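Local coordinates for protein cytosol aminopeptidase (Staphylococcus aureus subsp. aureus, PDB 3KZW) that probably removes amino-terminal residues, leucine among them, from peptides as a metal-dependent exopeptidase of the hexameric leucyl aminopeptidase family, at residues Tyr160-Tyr165 against Ala203-Asn208; Asn418-Ile423 against Val509-Gln514. All coordinates share one frame; numbering follows the deposited sequence.

Contact 1 of 2, residues Tyr160-Tyr165 against Ala203-Asn208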
# COMPACT_ATOMS: atom_id res chain seq x y z
N TYR A 160 9.23 -37.45 -12.47
CA TYR A 160 7.87 -36.99 -12.76
C TYR A 160 7.87 -35.77 -13.68
O TYR A 160 8.71 -34.88 -13.55
CB TYR A 160 7.14 -36.68 -11.45
CG TYR A 160 5.77 -36.06 -11.61
CD1 TYR A 160 4.66 -36.86 -11.89
CD2 TYR A 160 5.57 -34.69 -11.48
CE1 TYR A 160 3.39 -36.30 -12.04
CE2 TYR A 160 4.31 -34.12 -11.63
CZ TYR A 160 3.23 -34.93 -11.91
OH TYR A 160 1.98 -34.37 -12.06
N GLU A 161 6.92 -35.76 -14.61
CA GLU A 161 6.66 -34.58 -15.44
C GLU A 161 5.19 -34.48 -15.82
O GLU A 161 4.53 -35.49 -16.05
CB GLU A 161 7.57 -34.54 -16.68
CG GLU A 161 7.54 -35.78 -17.56
CD GLU A 161 8.55 -35.72 -18.71
OE1 GLU A 161 8.72 -34.64 -19.33
OE2 GLU A 161 9.17 -36.77 -19.00
N PHE A 162 4.69 -33.24 -15.86
CA PHE A 162 3.31 -32.96 -16.25
C PHE A 162 3.31 -32.19 -17.58
O PHE A 162 3.25 -30.95 -17.60
CB PHE A 162 2.60 -32.18 -15.14
CG PHE A 162 1.10 -32.15 -15.28
CD1 PHE A 162 0.32 -33.20 -14.81
CD2 PHE A 162 0.47 -31.06 -15.87
CE1 PHE A 162 -1.07 -33.17 -14.94
CE2 PHE A 162 -0.92 -31.02 -16.00
CZ PHE A 162 -1.69 -32.08 -15.53
N ASP A 163 3.38 -32.93 -18.68
CA ASP A 163 3.48 -32.34 -20.01
C ASP A 163 2.24 -32.63 -20.87
O ASP A 163 2.30 -32.60 -22.10
CB ASP A 163 4.77 -32.79 -20.72
CG ASP A 163 4.85 -34.31 -20.89
OD1 ASP A 163 4.13 -35.06 -20.19
OD2 ASP A 163 5.66 -34.76 -21.74
N HIS A 164 1.12 -32.89 -20.20
CA HIS A 164 -0.12 -33.30 -20.86
C HIS A 164 -0.77 -32.20 -21.70
O HIS A 164 -1.53 -32.48 -22.63
CB HIS A 164 -1.11 -33.85 -19.83
CG HIS A 164 -0.63 -35.08 -19.12
ND1 HIS A 164 0.39 -35.06 -18.19
CD2 HIS A 164 -1.02 -36.37 -19.23
CE1 HIS A 164 0.60 -36.28 -17.75
NE2 HIS A 164 -0.24 -37.10 -18.36
N TYR A 165 -0.46 -30.95 -21.37
CA TYR A 165 -1.01 -29.79 -22.08
C TYR A 165 0.01 -29.12 -23.00
O TYR A 165 -0.26 -28.07 -23.57
CB TYR A 165 -1.63 -28.80 -21.09
CG TYR A 165 -2.87 -29.34 -20.42
CD1 TYR A 165 -4.12 -29.22 -21.01
CD2 TYR A 165 -2.79 -30.01 -19.19
CE1 TYR A 165 -5.26 -29.73 -20.41
CE2 TYR A 165 -3.92 -30.52 -18.58
CZ TYR A 165 -5.15 -30.38 -19.19
OH TYR A 165 -6.28 -30.88 -18.59
N ALA A 203 -1.24 -37.88 -6.81
CA ALA A 203 -1.61 -36.67 -6.09
C ALA A 203 -1.14 -35.42 -6.85
O ALA A 203 -1.88 -34.44 -6.96
CB ALA A 203 -1.03 -36.69 -4.68
N ARG A 204 0.08 -35.49 -7.37
CA ARG A 204 0.66 -34.41 -8.17
C ARG A 204 -0.15 -34.11 -9.42
O ARG A 204 -0.33 -32.95 -9.78
CB ARG A 204 2.10 -34.76 -8.57
CG ARG A 204 3.14 -34.55 -7.50
CD ARG A 204 4.46 -35.13 -7.95
NE ARG A 204 5.58 -34.59 -7.19
CZ ARG A 204 6.84 -35.00 -7.33
NH1 ARG A 204 7.15 -35.96 -8.18
NH2 ARG A 204 7.79 -34.45 -6.59
N ASP A 205 -0.64 -35.17 -10.07
CA ASP A 205 -1.45 -35.03 -11.28
C ASP A 205 -2.74 -34.25 -11.03
O ASP A 205 -3.10 -33.37 -11.81
CB ASP A 205 -1.76 -36.41 -11.89
CG ASP A 205 -0.63 -36.95 -12.75
OD1 ASP A 205 0.32 -36.19 -13.06
OD2 ASP A 205 -0.69 -38.14 -13.13
N PHE A 206 -3.42 -34.57 -9.93
CA PHE A 206 -4.62 -33.85 -9.53
C PHE A 206 -4.31 -32.39 -9.21
O PHE A 206 -5.08 -31.50 -9.56
CB PHE A 206 -5.29 -34.52 -8.32
CG PHE A 206 -6.07 -35.76 -8.66
CD1 PHE A 206 -7.10 -35.72 -9.60
CD2 PHE A 206 -5.78 -36.97 -8.03
CE1 PHE A 206 -7.83 -36.87 -9.91
CE2 PHE A 206 -6.50 -38.12 -8.33
CZ PHE A 206 -7.52 -38.07 -9.28
N SER A 207 -3.18 -32.15 -8.55
CA SER A 207 -2.78 -30.81 -8.15
C SER A 207 -2.38 -29.94 -9.34
O SER A 207 -2.74 -28.76 -9.39
CB SER A 207 -1.64 -30.88 -7.13
OG SER A 207 -2.02 -31.63 -5.99
N ASN A 208 -1.66 -30.52 -10.29
CA ASN A 208 -1.20 -29.80 -11.47
C ASN A 208 -2.30 -29.49 -12.47
O ASN A 208 -2.15 -28.61 -13.32
CB ASN A 208 -0.07 -30.57 -12.16
CG ASN A 208 1.30 -30.22 -11.62
OD1 ASN A 208 1.62 -29.05 -11.41
ND2 ASN A 208 2.13 -31.24 -11.40
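The hydroxyl of Tyr-160 stands between Asp-205 and Asn-208, residues nearly one helical turn apart, and illustrates how a phenol can use both its donor and its acceptor capacity. It donates from OH to OD1 of Asp-205 at 2.7 Å, reaching the anti side of the carboxylate from 25° out of its plane. In return it accepts from Asn-208 ND2 at 3.2 Å, through a fairly straight N-H (159°), the phenol oxygen lying in the amide plane. Ring and amide are nearly coplanar; Asp-205 OD1 also lies at the ring's edge, its carboxylate turned away from the ring plane. The chain thus fixed belongs to a loop following helix 144-157, whereas its partners lie at the C-terminal end of helix 188-208, the long helix that, as in other leucyl aminopeptidases, joins the N-terminal and catalytic domains. CH-pi contacts supply the second kind of interaction. Arg-204, extended from CG to NE, slides along one face of the phenol and sets CD 3.8 Å from the Tyr-160 ring centroid. Its guanidinium passes on to other partners, the carbonyls of Asn-495, Pro-500 and Arg-157 and the side chain of Asn-201. Phe-162, with CG anti to the backbone N (chi1 -165°), swings its ring over Asn-208, whose CB rests 3.6 Å from the ring centroid, almost on the normal. His-164 ND1 lies over the opposite face, toward the rim, and Asp-205 OD1 approaches the ring edge, 3.5 Å from Phe-162 CD1. Ile-449 of the second subunit also packs on Phe-162, bringing the hexamer interface to this loop.

Contact 2 of 2, residues Asn418-Ile423 against Val509-Gln514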
# COMPACT_ATOMS: atom_id res chain seq x y z
N ASN A 418 3.62 -37.13 18.43
CA ASN A 418 5.03 -37.36 18.72
C ASN A 418 5.65 -38.45 17.86
O ASN A 418 6.81 -38.34 17.44
CB ASN A 418 5.23 -37.68 20.21
CG ASN A 418 5.44 -36.43 21.04
OD1 ASN A 418 4.96 -35.34 20.70
ND2 ASN A 418 6.15 -36.57 22.15
N ASP A 419 4.87 -39.49 17.57
CA ASP A 419 5.32 -40.56 16.68
C ASP A 419 5.48 -40.06 15.26
O ASP A 419 6.45 -40.39 14.58
CB ASP A 419 4.35 -41.74 16.72
CG ASP A 419 4.26 -42.39 18.08
OD1 ASP A 419 5.25 -42.31 18.85
OD2 ASP A 419 3.21 -42.98 18.39
N ILE A 420 4.52 -39.24 14.82
CA ILE A 420 4.53 -38.69 13.47
C ILE A 420 5.66 -37.68 13.28
O ILE A 420 6.32 -37.68 12.23
CB ILE A 420 3.15 -38.09 13.10
CG1 ILE A 420 2.14 -39.22 12.86
CG2 ILE A 420 3.24 -37.20 11.85
CD1 ILE A 420 0.70 -38.78 12.85
N LEU A 421 5.91 -36.86 14.30
CA LEU A 421 7.03 -35.91 14.27
C LEU A 421 8.37 -36.64 14.18
O LEU A 421 9.31 -36.14 13.57
CB LEU A 421 7.00 -34.99 15.49
CG LEU A 421 5.85 -33.98 15.64
CD1 LEU A 421 5.92 -33.30 16.99
CD2 LEU A 421 5.85 -32.94 14.52
N GLN A 422 8.45 -37.82 14.79
CA GLN A 422 9.64 -38.67 14.70
C GLN A 422 9.78 -39.29 13.31
O GLN A 422 10.86 -39.23 12.71
CB GLN A 422 9.62 -39.77 15.76
CG GLN A 422 10.56 -39.52 16.93
CD GLN A 422 12.02 -39.59 16.53
OE1 GLN A 422 12.44 -40.51 15.83
NE2 GLN A 422 12.81 -38.61 16.97
N ILE A 423 8.70 -39.88 12.82
CA ILE A 423 8.68 -40.56 11.53
C ILE A 423 9.04 -39.59 10.40
O ILE A 423 9.85 -39.92 9.53
CB ILE A 423 7.30 -41.22 11.26
CG1 ILE A 423 7.15 -42.50 12.09
CG2 ILE A 423 7.11 -41.53 9.77
CD1 ILE A 423 5.72 -42.94 12.31
N VAL A 509 2.11 -42.77 5.22
CA VAL A 509 2.25 -44.16 4.76
C VAL A 509 3.15 -44.96 5.71
O VAL A 509 2.80 -46.08 6.11
CB VAL A 509 2.77 -44.23 3.29
CG1 VAL A 509 3.24 -45.65 2.93
CG2 VAL A 509 1.69 -43.78 2.33
N GLN A 510 4.28 -44.37 6.07
CA GLN A 510 5.20 -44.98 7.02
C GLN A 510 4.54 -45.23 8.38
O GLN A 510 4.75 -46.28 8.99
CB GLN A 510 6.46 -44.12 7.17
CG GLN A 510 7.57 -44.73 8.03
CD GLN A 510 8.04 -46.08 7.52
OE1 GLN A 510 8.09 -47.05 8.28
NE2 GLN A 510 8.38 -46.15 6.23
N TRP A 511 3.73 -44.26 8.82
CA TRP A 511 2.98 -44.38 10.07
C TRP A 511 1.92 -45.48 9.98
O TRP A 511 1.72 -46.23 10.94
CB TRP A 511 2.33 -43.04 10.44
CG TRP A 511 1.53 -43.10 11.70
CD1 TRP A 511 2.01 -43.04 12.98
CD2 TRP A 511 0.11 -43.24 11.81
NE1 TRP A 511 0.97 -43.13 13.88
CE2 TRP A 511 -0.21 -43.26 13.19
CE3 TRP A 511 -0.93 -43.35 10.88
CZ2 TRP A 511 -1.52 -43.38 13.66
CZ3 TRP A 511 -2.24 -43.47 11.34
CH2 TRP A 511 -2.52 -43.49 12.72
N LEU A 512 1.24 -45.55 8.84
CA LEU A 512 0.23 -46.58 8.60
C LEU A 512 0.82 -47.98 8.57
O LEU A 512 0.16 -48.94 8.97
CB LEU A 512 -0.52 -46.31 7.29
CG LEU A 512 -1.54 -45.17 7.24
CD1 LEU A 512 -2.04 -44.99 5.82
CD2 LEU A 512 -2.71 -45.41 8.19
N LYS A 513 2.06 -48.09 8.10
CA LYS A 513 2.78 -49.36 8.08
C LYS A 513 3.06 -49.91 9.47
O LYS A 513 3.32 -51.11 9.63
CB LYS A 513 4.11 -49.21 7.32
CG LYS A 513 3.98 -49.25 5.80
CD LYS A 513 5.32 -48.99 5.11
CE LYS A 513 6.29 -50.15 5.29
NZ LYS A 513 7.62 -49.87 4.68
N GLN A 514 3.00 -49.04 10.48
CA GLN A 514 3.33 -49.40 11.85
C GLN A 514 2.11 -49.65 12.75
O GLN A 514 2.25 -49.75 13.97
CB GLN A 514 4.24 -48.34 12.46
CG GLN A 514 5.61 -48.23 11.78
CD GLN A 514 6.43 -47.06 12.29
OE1 GLN A 514 6.12 -46.45 13.32
NE2 GLN A 514 7.50 -46.73 11.57
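Ile-423, whose backbone N is bonded to Asp-419 O at 2.9 Å within the regular turn of helix 414-426, presents two of its branches to the chain's C-terminal helix and the residues just after it, meeting three side chains. CG2 lies 3.7 Å from CG of Gln-510, against the aliphatic part of a chain that bends at chi2 (58°). The other branch ends in CD1, which comes up to the rim of the Trp-511 indole in the ring plane, 3.8 Å from CD1 of the tryptophan. One turn earlier, Ile-420 takes a different approach to the same aromatic: its CG1 lies over the five-membered ring, 4.1 Å from the centroid, in a CH-pi contact. A single indole is therefore packed by one isoleucine at its edge and by another over a face. This is the usual layering of an alpha/beta domain, two helices side by side on a central sheet, since Trp-511 and Ile-420 both reach Met-388 of strand 386-391 and Trp-511 also touches Ile-278 of strand 278-285. Thr-507, earlier in helix 505-512, continues the packing against both isoleucines. Toward the surface the polar ends take over. Gln-514 places OE1 3.7 Å from CD1 of Ile-423 in simple van der Waals contact, while its NE2 makes a weak, long bond of 3.4 Å back to OE1 of Gln-510.

Both contacts are largely buried, yet they lie on opposite sides of the chain's centre, about 27 Å apart between centres, and join different elements. Contact 1 fastens a loop to a helix, with polar bonds and ring-face packing combined, and another subunit reaches it. Contact 2 sets helix against helix within the catalytic domain, relies on hydrocarbon and indole across its interface, reaches solvent at Gln-514, and is touched by no other protein chain. A thread nevertheless runs between them: Lys-513, beside the packed face of contact 2, forms a salt bridge to Glu-192 on helix 188-208, whose far end carries Arg-204, Asp-205 and Asn-208 of contact 1.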